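Local coordinates for protein putative oxidoreductase (Klebsiella pneumoniae subsp. pneumoniae MGH 78578, PDB 3E82) that probably acts as a nucleotide-dependent oxidoreductase of the Gfo/Idh/MocA family, pairing a Rossmann-fold domain with a C-terminal alpha/beta domain, at residues F22-L26 with V123-R127; R128-D132 with K252-Q258; G135-V139 with P279-Y283; H183-Q187 with S239-V243; W273-P279 with T294-R300. Numbering follows the deposited sequence.

Contact 1: F22-L26 with V123-R127; sequences FHAPL and VFHNR
Two consecutive inverse gamma turns, centred on Phe124 (phi/psi -71/65) and His125 (-89/87), carry the chain off strand 121-123 and push one phenyl ring against the first helix of the Rossmann fold. Phe22, His23 and Leu26 reach the loop from this helix, 17-28; 22-26 is helical (Leu26 N to Phe22 O 3.0 Å), kinked where Pro25 N makes no bond to the preceding turn. CA atoms come no closer than 9.7 Å (His23 to Phe124), so side chains alone bridge the gap. His23, chi1 m, directs its ring edge at one face of Phe124 (chi1 t) in an edge-to-face pair, centroids 4.4 Å apart and planes at 50°, with His23 CE1 3.6 Å from Phe124 CD2; Tyr303 and Asp97 hydrogen-bond His23. At the edge of the Phe124 ring sit Leu26 CD1, 3.8 Å from Phe124 CZ, and Phe22 CD1, 4.3 Å from Phe124 CE2. Asn126 ND2 (chi1 p) hydrogen-bonds Gln299 and lies 3.9 Å from Phe22 CE1.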
# COMPACT_ATOMS: atom_id res chain seq x y z
N PHE B 22 -30.32 7.98 4.56
CA PHE B 22 -30.20 6.82 3.68
C PHE B 22 -31.48 6.01 3.47
O PHE B 22 -32.12 6.08 2.41
CB PHE B 22 -29.11 5.88 4.21
CG PHE B 22 -27.71 6.34 3.92
CD1 PHE B 22 -26.97 5.75 2.90
CD2 PHE B 22 -27.14 7.38 4.66
CE1 PHE B 22 -25.67 6.18 2.61
CE2 PHE B 22 -25.84 7.82 4.38
CZ PHE B 22 -25.11 7.22 3.36
N HIS B 23 -31.84 5.24 4.49
CA HIS B 23 -32.99 4.34 4.43
C HIS B 23 -34.33 4.90 3.96
O HIS B 23 -34.91 4.36 3.02
CB HIS B 23 -33.13 3.65 5.77
CG HIS B 23 -31.95 2.81 6.13
ND1 HIS B 23 -31.57 1.70 5.41
CD2 HIS B 23 -31.04 2.94 7.12
CE1 HIS B 23 -30.48 1.18 5.94
NE2 HIS B 23 -30.14 1.92 6.98
N ALA B 24 -34.82 5.95 4.60
CA ALA B 24 -36.11 6.49 4.19
C ALA B 24 -36.15 6.87 2.71
O ALA B 24 -37.05 6.46 1.98
CB ALA B 24 -36.48 7.69 5.05
N PRO B 25 -35.16 7.67 2.23
CA PRO B 25 -35.13 8.08 0.82
C PRO B 25 -35.00 6.92 -0.17
O PRO B 25 -35.67 6.89 -1.20
CB PRO B 25 -33.92 9.02 0.77
CG PRO B 25 -33.92 9.62 2.15
CD PRO B 25 -34.15 8.40 3.01
N LEU B 26 -34.12 5.98 0.15
CA LEU B 26 -33.91 4.82 -0.71
C LEU B 26 -35.18 3.97 -0.78
O LEU B 26 -35.68 3.66 -1.87
CB LEU B 26 -32.74 3.99 -0.19
CG LEU B 26 -31.35 4.64 -0.32
CD1 LEU B 26 -30.32 3.85 0.49
CD2 LEU B 26 -30.96 4.71 -1.79
N VAL B 123 -27.82 -7.61 5.98
CA VAL B 123 -27.09 -6.50 6.57
C VAL B 123 -26.88 -5.48 5.46
O VAL B 123 -26.64 -5.84 4.31
CB VAL B 123 -25.72 -6.97 7.13
CG1 VAL B 123 -24.96 -5.79 7.72
CG2 VAL B 123 -25.93 -8.06 8.18
N PHE B 124 -26.96 -4.20 5.82
CA PHE B 124 -26.85 -3.11 4.85
C PHE B 124 -25.47 -2.87 4.24
O PHE B 124 -24.86 -1.82 4.47
CB PHE B 124 -27.40 -1.81 5.47
CG PHE B 124 -27.73 -0.72 4.47
CD1 PHE B 124 -28.59 -0.95 3.40
CD2 PHE B 124 -27.21 0.56 4.63
CE1 PHE B 124 -28.94 0.08 2.51
CE2 PHE B 124 -27.54 1.60 3.75
CZ PHE B 124 -28.40 1.36 2.69
N HIS B 125 -24.96 -3.84 3.49
CA HIS B 125 -23.68 -3.67 2.80
C HIS B 125 -24.15 -3.07 1.49
O HIS B 125 -24.41 -3.76 0.50
CB HIS B 125 -23.01 -5.02 2.59
CG HIS B 125 -22.30 -5.53 3.81
ND1 HIS B 125 -21.26 -4.85 4.40
CD2 HIS B 125 -22.47 -6.66 4.54
CE1 HIS B 125 -20.81 -5.53 5.44
NE2 HIS B 125 -21.53 -6.64 5.54
N ASN B 126 -24.27 -1.75 1.51
CA ASN B 126 -24.81 -0.97 0.41
C ASN B 126 -23.81 -0.41 -0.59
O ASN B 126 -24.18 0.44 -1.39
CB ASN B 126 -25.60 0.19 1.01
CG ASN B 126 -24.71 1.21 1.71
OD1 ASN B 126 -23.76 0.85 2.39
ND2 ASN B 126 -25.03 2.48 1.54
N ARG B 127 -22.57 -0.89 -0.58
CA ARG B 127 -21.58 -0.33 -1.49
C ARG B 127 -21.24 -1.20 -2.70
O ARG B 127 -20.31 -0.90 -3.45
CB ARG B 127 -20.31 0.02 -0.71
CG ARG B 127 -20.56 0.77 0.62
CD ARG B 127 -21.23 2.13 0.42
NE ARG B 127 -20.42 3.03 -0.39
CZ ARG B 127 -19.41 3.77 0.08
NH1 ARG B 127 -19.08 3.72 1.37
NH2 ARG B 127 -18.70 4.53 -0.75

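Contact 2: R128-D132 with K252-Q258; sequences RWDSD and KARADQQ
Residues 128-130 come in as a loop and Ser131 starts helix 131-142, while 252-258 leaves the end of strand 248-252 as an irregular loop and reaches helix 258-263. The two run at 137° to each other and come closest at Ser131 and Asp256, CA atoms 5.3 Å apart. Asp256 (chi1 t) does most of the accepting. Asp256 OD1 accepts from Ser131 N at 3.0 Å, nearly linear at 170°, and from Gln258 NE2 at 2.9 Å; Asp256 OD2 accepts from Gln258 N at 2.7 Å. In return Asp256 N donates to OD2 of Asp132 (chi1 p) at 2.8 Å. A water bridges the segments, donating a hydrogen bond to Ser131 OG at 2.9 Å and accepting from Gln257 N at 2.8 Å; Ser131 OG (chi1 p) also bonds Asp276. Asp130 OD1 stands 4.2 Å from Asp256 OD2, but Asp130 has a salt bridge to Arg127. Gln258 spends OE1 on the backbone N of Gln299. Lys252 CG packs on Asp132 CB at 3.7 Å, and Lys252 NZ donates to Arg254 O at 2.7 Å and pairs with Asp276 and Asp278. Asp130 occupies the N-cap position without a capping bond from its side chain, and the Ser131 NH is met by Asp256 OD1: two helix starts joined through Asp256, whose OD2 closes an Asx turn at the start of helix 258-263.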
# COMPACT_ATOMS: atom_id res chain seq x y z
N ARG B 128 -22.00 -2.28 -2.89
CA ARG B 128 -21.78 -3.20 -4.00
C ARG B 128 -22.27 -2.65 -5.33
O ARG B 128 -22.05 -3.25 -6.38
CB ARG B 128 -22.48 -4.53 -3.72
CG ARG B 128 -22.03 -5.20 -2.44
CD ARG B 128 -22.79 -6.49 -2.18
NE ARG B 128 -22.24 -7.17 -1.01
CZ ARG B 128 -22.48 -8.44 -0.69
NH1 ARG B 128 -23.28 -9.19 -1.44
NH2 ARG B 128 -21.92 -8.95 0.40
N TRP B 129 -22.94 -1.50 -5.29
CA TRP B 129 -23.46 -0.89 -6.51
C TRP B 129 -22.92 0.51 -6.76
O TRP B 129 -23.55 1.30 -7.46
CB TRP B 129 -24.99 -0.89 -6.43
CG TRP B 129 -25.50 -2.29 -6.27
CD1 TRP B 129 -25.73 -3.20 -7.27
CD2 TRP B 129 -25.74 -2.97 -5.04
NE1 TRP B 129 -26.11 -4.40 -6.73
CE2 TRP B 129 -26.12 -4.30 -5.36
CE3 TRP B 129 -25.67 -2.60 -3.69
CZ2 TRP B 129 -26.42 -5.25 -4.38
CZ3 TRP B 129 -25.98 -3.55 -2.72
CH2 TRP B 129 -26.35 -4.86 -3.07
N ASP B 130 -21.77 0.81 -6.18
CA ASP B 130 -21.11 2.10 -6.34
C ASP B 130 -20.48 2.20 -7.73
O ASP B 130 -19.97 1.22 -8.26
CB ASP B 130 -20.03 2.28 -5.27
CG ASP B 130 -20.61 2.63 -3.91
OD1 ASP B 130 -21.85 2.54 -3.74
OD2 ASP B 130 -19.83 2.99 -3.00
N SER B 131 -20.51 3.41 -8.30
CA SER B 131 -19.96 3.65 -9.62
C SER B 131 -18.49 3.20 -9.72
O SER B 131 -18.13 2.49 -10.66
CB SER B 131 -20.08 5.14 -9.99
OG SER B 131 -19.39 5.97 -9.07
N ASP B 132 -17.66 3.58 -8.75
CA ASP B 132 -16.25 3.18 -8.79
C ASP B 132 -16.07 1.67 -8.74
O ASP B 132 -15.34 1.11 -9.54
CB ASP B 132 -15.45 3.85 -7.66
CG ASP B 132 -16.18 3.86 -6.32
OD1 ASP B 132 -17.02 2.97 -6.07
OD2 ASP B 132 -15.88 4.75 -5.51
N LYS B 252 -9.06 4.28 -10.69
CA LYS B 252 -10.29 5.04 -10.56
C LYS B 252 -9.90 6.06 -9.52
O LYS B 252 -9.74 5.74 -8.34
CB LYS B 252 -11.45 4.17 -10.06
CG LYS B 252 -12.77 4.97 -9.88
CD LYS B 252 -13.25 5.58 -11.20
CE LYS B 252 -14.64 6.21 -11.09
NZ LYS B 252 -14.70 7.34 -10.09
N ALA B 253 -9.71 7.29 -9.96
CA ALA B 253 -9.28 8.36 -9.08
C ALA B 253 -10.26 8.74 -7.97
O ALA B 253 -9.93 8.67 -6.78
CB ALA B 253 -8.95 9.59 -9.91
N ARG B 254 -11.46 9.14 -8.38
CA ARG B 254 -12.49 9.62 -7.47
C ARG B 254 -13.49 8.56 -6.97
O ARG B 254 -13.73 7.55 -7.62
CB ARG B 254 -13.24 10.77 -8.16
CG ARG B 254 -14.16 11.58 -7.26
CD ARG B 254 -14.88 12.68 -8.05
NE ARG B 254 -15.59 12.12 -9.20
CZ ARG B 254 -16.21 12.83 -10.14
NH1 ARG B 254 -16.22 14.16 -10.08
NH2 ARG B 254 -16.81 12.21 -11.14
N ALA B 255 -14.08 8.82 -5.81
CA ALA B 255 -15.05 7.89 -5.23
C ALA B 255 -16.47 8.16 -5.71
O ALA B 255 -16.78 9.24 -6.21
CB ALA B 255 -15.00 7.98 -3.71
N ASP B 256 -17.33 7.16 -5.55
CA ASP B 256 -18.74 7.25 -5.91
C ASP B 256 -19.32 8.47 -5.18
O ASP B 256 -18.88 8.79 -4.07
CB ASP B 256 -19.45 5.96 -5.47
CG ASP B 256 -20.95 6.06 -5.56
OD1 ASP B 256 -21.53 5.61 -6.57
OD2 ASP B 256 -21.55 6.59 -4.60
N GLN B 257 -20.29 9.15 -5.78
CA GLN B 257 -20.88 10.35 -5.17
C GLN B 257 -22.29 10.20 -4.59
O GLN B 257 -22.91 11.21 -4.23
CB GLN B 257 -20.91 11.51 -6.18
CG GLN B 257 -21.87 11.29 -7.35
CD GLN B 257 -22.34 12.58 -8.03
OE1 GLN B 257 -22.82 12.55 -9.17
NE2 GLN B 257 -22.23 13.70 -7.33
N GLN B 258 -22.80 8.98 -4.49
CA GLN B 258 -24.15 8.80 -3.96
C GLN B 258 -24.30 9.36 -2.55
O GLN B 258 -25.29 10.03 -2.26
CB GLN B 258 -24.56 7.33 -3.96
CG GLN B 258 -24.70 6.74 -5.33
CD GLN B 258 -25.02 5.26 -5.27
OE1 GLN B 258 -26.09 4.86 -4.80
NE2 GLN B 258 -24.09 4.45 -5.74
O HOH W 1 -21.12 8.14 -8.23

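Contact 3: G135-V139 with P279-Y283; sequences GIRQV and PLVIY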
# COMPACT_ATOMS: atom_id res chain seq x y z
N GLY B 135 -17.42 -0.05 -11.88
CA GLY B 135 -16.50 0.21 -12.97
C GLY B 135 -15.28 -0.71 -12.91
O GLY B 135 -14.94 -1.36 -13.90
N ILE B 136 -14.64 -0.76 -11.75
CA ILE B 136 -13.46 -1.61 -11.56
C ILE B 136 -13.80 -3.07 -11.81
O ILE B 136 -13.03 -3.80 -12.45
CB ILE B 136 -12.91 -1.48 -10.12
CG1 ILE B 136 -12.25 -0.11 -9.95
CG2 ILE B 136 -11.94 -2.61 -9.82
CD1 ILE B 136 -11.20 0.22 -11.00
N ARG B 137 -14.95 -3.51 -11.30
CA ARG B 137 -15.37 -4.89 -11.48
C ARG B 137 -15.52 -5.18 -12.96
O ARG B 137 -15.14 -6.25 -13.44
CB ARG B 137 -16.70 -5.15 -10.77
CG ARG B 137 -17.13 -6.61 -10.77
CD ARG B 137 -18.54 -6.78 -10.18
NE ARG B 137 -18.99 -8.18 -10.22
CZ ARG B 137 -18.80 -9.06 -9.24
NH1 ARG B 137 -18.17 -8.71 -8.13
NH2 ARG B 137 -19.22 -10.31 -9.38
N GLN B 138 -16.09 -4.22 -13.68
CA GLN B 138 -16.31 -4.35 -15.11
C GLN B 138 -15.00 -4.55 -15.87
O GLN B 138 -14.90 -5.43 -16.72
CB GLN B 138 -17.04 -3.12 -15.64
CG GLN B 138 -17.23 -3.10 -17.15
CD GLN B 138 -17.84 -1.80 -17.64
OE1 GLN B 138 -17.29 -0.71 -17.42
NE2 GLN B 138 -18.97 -1.90 -18.32
N VAL B 139 -14.01 -3.72 -15.58
CA VAL B 139 -12.72 -3.84 -16.26
C VAL B 139 -12.07 -5.20 -15.96
O VAL B 139 -11.56 -5.85 -16.87
CB VAL B 139 -11.76 -2.71 -15.86
CG1 VAL B 139 -10.41 -2.90 -16.54
CG2 VAL B 139 -12.36 -1.35 -16.25
N PRO B 279 -13.77 9.08 -15.27
CA PRO B 279 -13.54 7.81 -15.94
C PRO B 279 -12.50 6.89 -15.35
O PRO B 279 -11.67 7.29 -14.52
CB PRO B 279 -13.15 8.25 -17.34
CG PRO B 279 -12.31 9.45 -17.06
CD PRO B 279 -13.12 10.19 -15.99
N LEU B 280 -12.57 5.65 -15.78
CA LEU B 280 -11.61 4.64 -15.37
C LEU B 280 -10.44 4.92 -16.31
O LEU B 280 -10.65 5.13 -17.51
CB LEU B 280 -12.19 3.25 -15.64
CG LEU B 280 -13.43 2.85 -14.82
CD1 LEU B 280 -14.37 2.01 -15.68
CD2 LEU B 280 -12.99 2.09 -13.57
N VAL B 281 -9.23 4.96 -15.77
CA VAL B 281 -8.05 5.19 -16.60
C VAL B 281 -7.31 3.85 -16.71
O VAL B 281 -6.82 3.31 -15.71
CB VAL B 281 -7.12 6.27 -15.98
CG1 VAL B 281 -5.90 6.48 -16.85
CG2 VAL B 281 -7.88 7.59 -15.84
N ILE B 282 -7.26 3.32 -17.93
CA ILE B 282 -6.64 2.02 -18.18
C ILE B 282 -5.31 2.10 -18.92
O ILE B 282 -5.17 2.83 -19.91
CB ILE B 282 -7.58 1.13 -19.02
CG1 ILE B 282 -8.92 0.96 -18.30
CG2 ILE B 282 -6.93 -0.22 -19.29
CD1 ILE B 282 -9.98 0.24 -19.12
N TYR B 283 -4.33 1.34 -18.43
CA TYR B 283 -2.99 1.28 -19.02
C TYR B 283 -2.80 -0.13 -19.57
O TYR B 283 -2.93 -1.10 -18.84
CB TYR B 283 -1.92 1.52 -17.94
CG TYR B 283 -1.97 2.88 -17.31
CD1 TYR B 283 -1.27 3.95 -17.87
CD2 TYR B 283 -2.74 3.11 -16.18
CE1 TYR B 283 -1.34 5.22 -17.30
CE2 TYR B 283 -2.81 4.37 -15.60
CZ TYR B 283 -2.11 5.42 -16.16
OH TYR B 283 -2.19 6.67 -15.59
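Leu280 is the bump that matters here. Its side chain, with chi2 at 144° between the usual wells, reaches from the strand into a shallow hollow on helix 131-142 whose floor is Gly135. Because Gly135 has no side chain, Leu280 CD2 can settle 3.7 Å from Gly135 C; an ideal CB there would sit only 3.2 Å from that methyl. Ile136 and Val139 form the walls. The CA-to-CB bond of Ile136 points away from the strand, yet its m,m rotamer swings the tip back and brings Ile136 CD1 to 3.6 Å from Leu280 CD2. One turn on from Gly135, Val139 CG2 lies 4.0 Å from Leu280 CD1 and 4.1 Å from Ile282 CD1, this methyl fitting between the ends of the two strand side chains. This is the helix-on-sheet layer of the C-terminal alpha/beta domain: the short axes of 135-139 and 280-283 run 10.0 Å apart and nearly parallel, at -28°, with alternate strand residues Leu280 and Ile282 turned to the helix. Ile136 continues the layer across the sheet, touching Val250 on strand 248-252 and Phe241 and Val243 on strand 241-245. Gln138 lies at the margin of the contact, its OE1 4.4 Å from Leu280 CD1 and hydrogen-bonded to NE2 of Gln292 on strand 289-292.

Contact 4: H183-Q187 with S239-V243; sequences HLIDQ and SRFTV
Arg240 and Gln187 carry this contact, with Phe241 alongside: helix-on-sheet packing in the C-terminal alpha/beta domain, joined by a polar Gln-Arg link. Residues 183-187 are regular helix, and 239-243 lead into strand 241-245 through a classic beta bulge in which Arg240 (phi/psi -54/-47) and Phe241 (-138/144) both face Lys252. The backbones stay well apart, 10.2 Å between the CA atoms of Leu184 and Phe241. Gln187, chi1 m and chi2 t, extends toward the strand, and Gln187 OE1 accepts from Arg240 NH2, 3.0 Å away; a water accepts from Gln187 NE2 at 2.9 Å and Arg240 NH2 at 3.0 Å. Gln187 NE2 also donates to Arg127 O. Arg240 (chi1 t, chi2 p) brings NH2 to 3.8 Å from His183 CD2 and 3.9 Å from Leu184 CD1, while its NH1 bonds Ser153 OG. Phe241 CZ (chi1 m) lies 3.4 Å from Gln187 OE1. Helix 176-192 thus meets the mixed sheet where strand 241-245 lies between 148-156 and 248-252, with Phe241 also touching Ile136 of helix 131-142.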
# COMPACT_ATOMS: atom_id res chain seq x y z
N HIS B 183 -16.91 -1.71 4.05
CA HIS B 183 -17.24 -1.69 2.63
C HIS B 183 -16.04 -2.04 1.75
O HIS B 183 -16.19 -2.63 0.67
CB HIS B 183 -17.84 -0.34 2.20
CG HIS B 183 -16.83 0.75 2.01
ND1 HIS B 183 -16.16 1.34 3.06
CD2 HIS B 183 -16.38 1.35 0.89
CE1 HIS B 183 -15.34 2.26 2.59
NE2 HIS B 183 -15.45 2.29 1.27
N LEU B 184 -14.85 -1.69 2.21
CA LEU B 184 -13.61 -1.99 1.50
C LEU B 184 -13.45 -3.51 1.45
O LEU B 184 -13.12 -4.09 0.41
CB LEU B 184 -12.42 -1.35 2.23
CG LEU B 184 -11.77 -0.09 1.65
CD1 LEU B 184 -12.80 0.81 1.00
CD2 LEU B 184 -11.00 0.64 2.74
N ILE B 185 -13.68 -4.15 2.59
CA ILE B 185 -13.57 -5.60 2.70
C ILE B 185 -14.65 -6.31 1.88
O ILE B 185 -14.35 -7.19 1.08
CB ILE B 185 -13.71 -6.08 4.16
CG1 ILE B 185 -12.57 -5.52 5.00
CG2 ILE B 185 -13.72 -7.61 4.21
CD1 ILE B 185 -12.84 -5.61 6.49
N ASP B 186 -15.89 -5.91 2.08
CA ASP B 186 -17.02 -6.53 1.39
C ASP B 186 -16.82 -6.58 -0.12
O ASP B 186 -17.08 -7.60 -0.74
CB ASP B 186 -18.33 -5.79 1.72
CG ASP B 186 -19.54 -6.50 1.17
OD1 ASP B 186 -19.73 -7.69 1.48
OD2 ASP B 186 -20.32 -5.86 0.42
N GLN B 187 -16.38 -5.47 -0.71
CA GLN B 187 -16.14 -5.40 -2.16
C GLN B 187 -15.06 -6.41 -2.56
O GLN B 187 -15.19 -7.10 -3.57
CB GLN B 187 -15.72 -3.98 -2.58
CG GLN B 187 -16.87 -2.98 -2.58
CD GLN B 187 -16.41 -1.52 -2.68
OE1 GLN B 187 -15.24 -1.20 -2.48
NE2 GLN B 187 -17.36 -0.62 -2.95
N SER B 239 -5.72 7.27 -5.03
CA SER B 239 -6.81 6.87 -5.91
C SER B 239 -7.74 5.92 -5.18
O SER B 239 -7.30 5.10 -4.38
CB SER B 239 -6.26 6.17 -7.16
OG SER B 239 -5.34 6.99 -7.84
N ARG B 240 -9.03 6.04 -5.49
CA ARG B 240 -10.06 5.21 -4.88
C ARG B 240 -9.72 3.74 -5.07
O ARG B 240 -9.83 2.95 -4.14
CB ARG B 240 -11.41 5.50 -5.54
CG ARG B 240 -12.53 4.58 -5.06
CD ARG B 240 -12.81 4.77 -3.57
NE ARG B 240 -13.82 3.81 -3.11
CZ ARG B 240 -13.56 2.56 -2.75
NH1 ARG B 240 -12.32 2.09 -2.80
NH2 ARG B 240 -14.55 1.76 -2.36
N PHE B 241 -9.34 3.39 -6.30
CA PHE B 241 -8.97 2.02 -6.67
C PHE B 241 -7.74 2.05 -7.58
O PHE B 241 -7.60 2.94 -8.42
CB PHE B 241 -10.09 1.33 -7.46
CG PHE B 241 -11.26 0.87 -6.62
CD1 PHE B 241 -11.14 -0.22 -5.77
CD2 PHE B 241 -12.49 1.51 -6.72
CE1 PHE B 241 -12.24 -0.69 -5.03
CE2 PHE B 241 -13.60 1.06 -5.99
CZ PHE B 241 -13.47 -0.05 -5.14
N THR B 242 -6.88 1.06 -7.41
CA THR B 242 -5.68 0.88 -8.22
C THR B 242 -5.57 -0.63 -8.38
O THR B 242 -5.43 -1.35 -7.39
CB THR B 242 -4.41 1.41 -7.51
OG1 THR B 242 -4.51 2.83 -7.34
CG2 THR B 242 -3.17 1.08 -8.34
N VAL B 243 -5.66 -1.12 -9.61
CA VAL B 243 -5.59 -2.55 -9.86
C VAL B 243 -4.61 -2.88 -10.97
O VAL B 243 -4.70 -2.34 -12.07
CB VAL B 243 -6.98 -3.12 -10.25
CG1 VAL B 243 -6.92 -4.64 -10.38
CG2 VAL B 243 -8.01 -2.72 -9.20
O HOH W 2 -17.27 2.27 -3.44

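Contact 5: W273-P279 with T294-R300; sequences WGQDDDP and TPQGDQR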
# COMPACT_ATOMS: atom_id res chain seq x y z
N TRP B 273 -28.67 10.95 -10.20
CA TRP B 273 -28.37 10.00 -9.12
C TRP B 273 -27.32 8.97 -9.55
O TRP B 273 -27.45 8.33 -10.59
CB TRP B 273 -29.67 9.29 -8.69
CG TRP B 273 -29.48 8.17 -7.69
CD1 TRP B 273 -29.65 6.83 -7.92
CD2 TRP B 273 -29.08 8.28 -6.32
NE1 TRP B 273 -29.38 6.11 -6.78
CE2 TRP B 273 -29.02 6.98 -5.78
CE3 TRP B 273 -28.75 9.37 -5.49
CZ2 TRP B 273 -28.66 6.72 -4.46
CZ3 TRP B 273 -28.38 9.11 -4.17
CH2 TRP B 273 -28.34 7.80 -3.67
N GLY B 274 -26.26 8.83 -8.76
CA GLY B 274 -25.22 7.86 -9.06
C GLY B 274 -24.35 8.08 -10.29
O GLY B 274 -23.54 7.22 -10.64
N GLN B 275 -24.50 9.22 -10.96
CA GLN B 275 -23.69 9.49 -12.14
C GLN B 275 -22.26 9.72 -11.72
O GLN B 275 -22.00 10.29 -10.66
CB GLN B 275 -24.23 10.71 -12.90
CG GLN B 275 -25.53 10.42 -13.64
CD GLN B 275 -25.35 9.35 -14.71
OE1 GLN B 275 -26.26 8.56 -14.97
NE2 GLN B 275 -24.19 9.34 -15.34
N ASP B 276 -21.32 9.26 -12.55
CA ASP B 276 -19.91 9.41 -12.24
C ASP B 276 -19.14 9.76 -13.52
O ASP B 276 -18.85 8.89 -14.34
CB ASP B 276 -19.37 8.11 -11.66
CG ASP B 276 -18.02 8.28 -11.00
OD1 ASP B 276 -17.33 9.29 -11.28
OD2 ASP B 276 -17.64 7.40 -10.20
N ASP B 277 -18.82 11.04 -13.68
CA ASP B 277 -18.10 11.49 -14.87
C ASP B 277 -16.57 11.43 -14.71
O ASP B 277 -15.84 12.08 -15.46
CB ASP B 277 -18.56 12.89 -15.26
CG ASP B 277 -18.22 13.93 -14.23
OD1 ASP B 277 -17.85 13.55 -13.10
OD2 ASP B 277 -18.33 15.14 -14.54
N ASP B 278 -16.11 10.67 -13.72
CA ASP B 278 -14.68 10.49 -13.49
C ASP B 278 -14.45 9.12 -14.12
O ASP B 278 -14.88 8.10 -13.59
CB ASP B 278 -14.34 10.45 -12.00
CG ASP B 278 -12.87 10.15 -11.74
OD1 ASP B 278 -12.01 10.94 -12.19
OD2 ASP B 278 -12.56 9.12 -11.10
N PRO B 279 -13.77 9.08 -15.27
CA PRO B 279 -13.54 7.81 -15.94
C PRO B 279 -12.50 6.89 -15.35
O PRO B 279 -11.67 7.29 -14.52
CB PRO B 279 -13.15 8.25 -17.34
CG PRO B 279 -12.31 9.45 -17.06
CD PRO B 279 -13.12 10.19 -15.99
N THR B 294 -17.31 5.30 -16.66
CA THR B 294 -17.65 4.60 -15.43
C THR B 294 -19.17 4.41 -15.37
O THR B 294 -19.93 5.35 -15.59
CB THR B 294 -17.21 5.39 -14.18
OG1 THR B 294 -15.80 5.66 -14.26
CG2 THR B 294 -17.49 4.59 -12.91
N PRO B 295 -19.62 3.19 -15.08
CA PRO B 295 -21.06 2.91 -15.00
C PRO B 295 -21.73 3.66 -13.86
O PRO B 295 -21.09 3.98 -12.84
CB PRO B 295 -21.11 1.39 -14.83
CG PRO B 295 -19.82 1.09 -14.11
CD PRO B 295 -18.83 1.97 -14.82
N GLN B 296 -23.01 3.97 -14.03
CA GLN B 296 -23.76 4.68 -13.02
C GLN B 296 -23.87 3.80 -11.79
O GLN B 296 -23.97 2.58 -11.91
CB GLN B 296 -25.18 5.00 -13.52
CG GLN B 296 -25.99 5.90 -12.58
CD GLN B 296 -27.44 5.44 -12.41
OE1 GLN B 296 -28.08 4.99 -13.36
NE2 GLN B 296 -27.98 5.59 -11.20
N GLY B 297 -23.83 4.41 -10.62
CA GLY B 297 -23.97 3.64 -9.39
C GLY B 297 -25.37 3.80 -8.85
O GLY B 297 -26.02 4.82 -9.11
N ASP B 298 -25.87 2.81 -8.11
CA ASP B 298 -27.21 2.92 -7.53
C ASP B 298 -27.47 1.94 -6.39
O ASP B 298 -27.86 0.80 -6.61
CB ASP B 298 -28.28 2.74 -8.60
CG ASP B 298 -29.69 2.92 -8.05
OD1 ASP B 298 -29.83 3.52 -6.96
OD2 ASP B 298 -30.65 2.45 -8.71
N GLN B 299 -27.27 2.40 -5.16
CA GLN B 299 -27.48 1.54 -4.01
C GLN B 299 -28.96 1.16 -3.80
O GLN B 299 -29.26 0.33 -2.94
CB GLN B 299 -26.90 2.19 -2.74
CG GLN B 299 -27.53 3.50 -2.32
CD GLN B 299 -26.74 4.16 -1.20
OE1 GLN B 299 -26.76 3.70 -0.05
NE2 GLN B 299 -26.02 5.22 -1.53
N ARG B 300 -29.87 1.75 -4.57
CA ARG B 300 -31.28 1.39 -4.45
C ARG B 300 -31.38 -0.09 -4.81
O ARG B 300 -32.36 -0.76 -4.48
CB ARG B 300 -32.15 2.22 -5.42
CG ARG B 300 -32.21 3.71 -5.10
CD ARG B 300 -32.90 4.51 -6.22
NE ARG B 300 -34.21 3.98 -6.56
CZ ARG B 300 -34.47 3.22 -7.63
NH1 ARG B 300 -33.49 2.90 -8.47
NH2 ARG B 300 -35.70 2.77 -7.85
O HOH W 3 -21.97 6.84 -14.71
O HOH W 4 -17.13 8.56 -16.04
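Thr294 opens the second segment by donating OG1 to Asp278 O at 2.7 Å, and two waters tie it to Asp276: one donates to Asp276 O (2.4 Å) and accepts weakly from Thr294 N (3.3 Å); the other donates to Thr294 O (2.7 Å) and accepts weakly from Asp276 N (3.3 Å). Pro295 turns away. Gln296 CG lies 3.4 Å from Gly274 O, and at Gly297 the chains come closest, CA atoms of Gly274 and Gly297 4.4 Å apart. Here Gly297 N donates to Gly274 O at 2.8 Å, and Gly274 CA makes a CA-H...O contact of 3.1 Å to Gly297 O; a side chain on Gly274 would collide with that oxygen. Asp298 OD1 takes Trp273 NE1 at 2.6 Å, while Gln299 OE1 accepts from Asn126 ND2. Arg300 NH1 salt-bridges Asp298 OD2 at 2.9 Å. The loops continue, roughly antiparallel (157°), from the open end of the hairpin of strands 280-284 and 289-292, with Asp298 OD1 capping Arg300 N (3.0 Å) ahead of helix 300-310.

In the fold
From the N terminus, contact 1 closes first, bringing the loop after the last Rossmann strand back to helix 17-28. The chain runs straight on into contact 2, whose long loop closes only when 252-258 returns to the start of helix 131-142. Contact 4 lies wholly within that loop, joining helix 176-192 to the mixed sheet, and within the loop of contact 3 as well. Contact 3 begins inside contact 2 and ends beyond it, so these two cross. Contact 5 closes the short loop made by the hairpin 280-284/289-292; it crosses contact 3, sharing Pro279, and sits beside contact 2. Contacts 1 and 5 touch at Asn126 and Gln299, tying Rossmann and C-terminal parts.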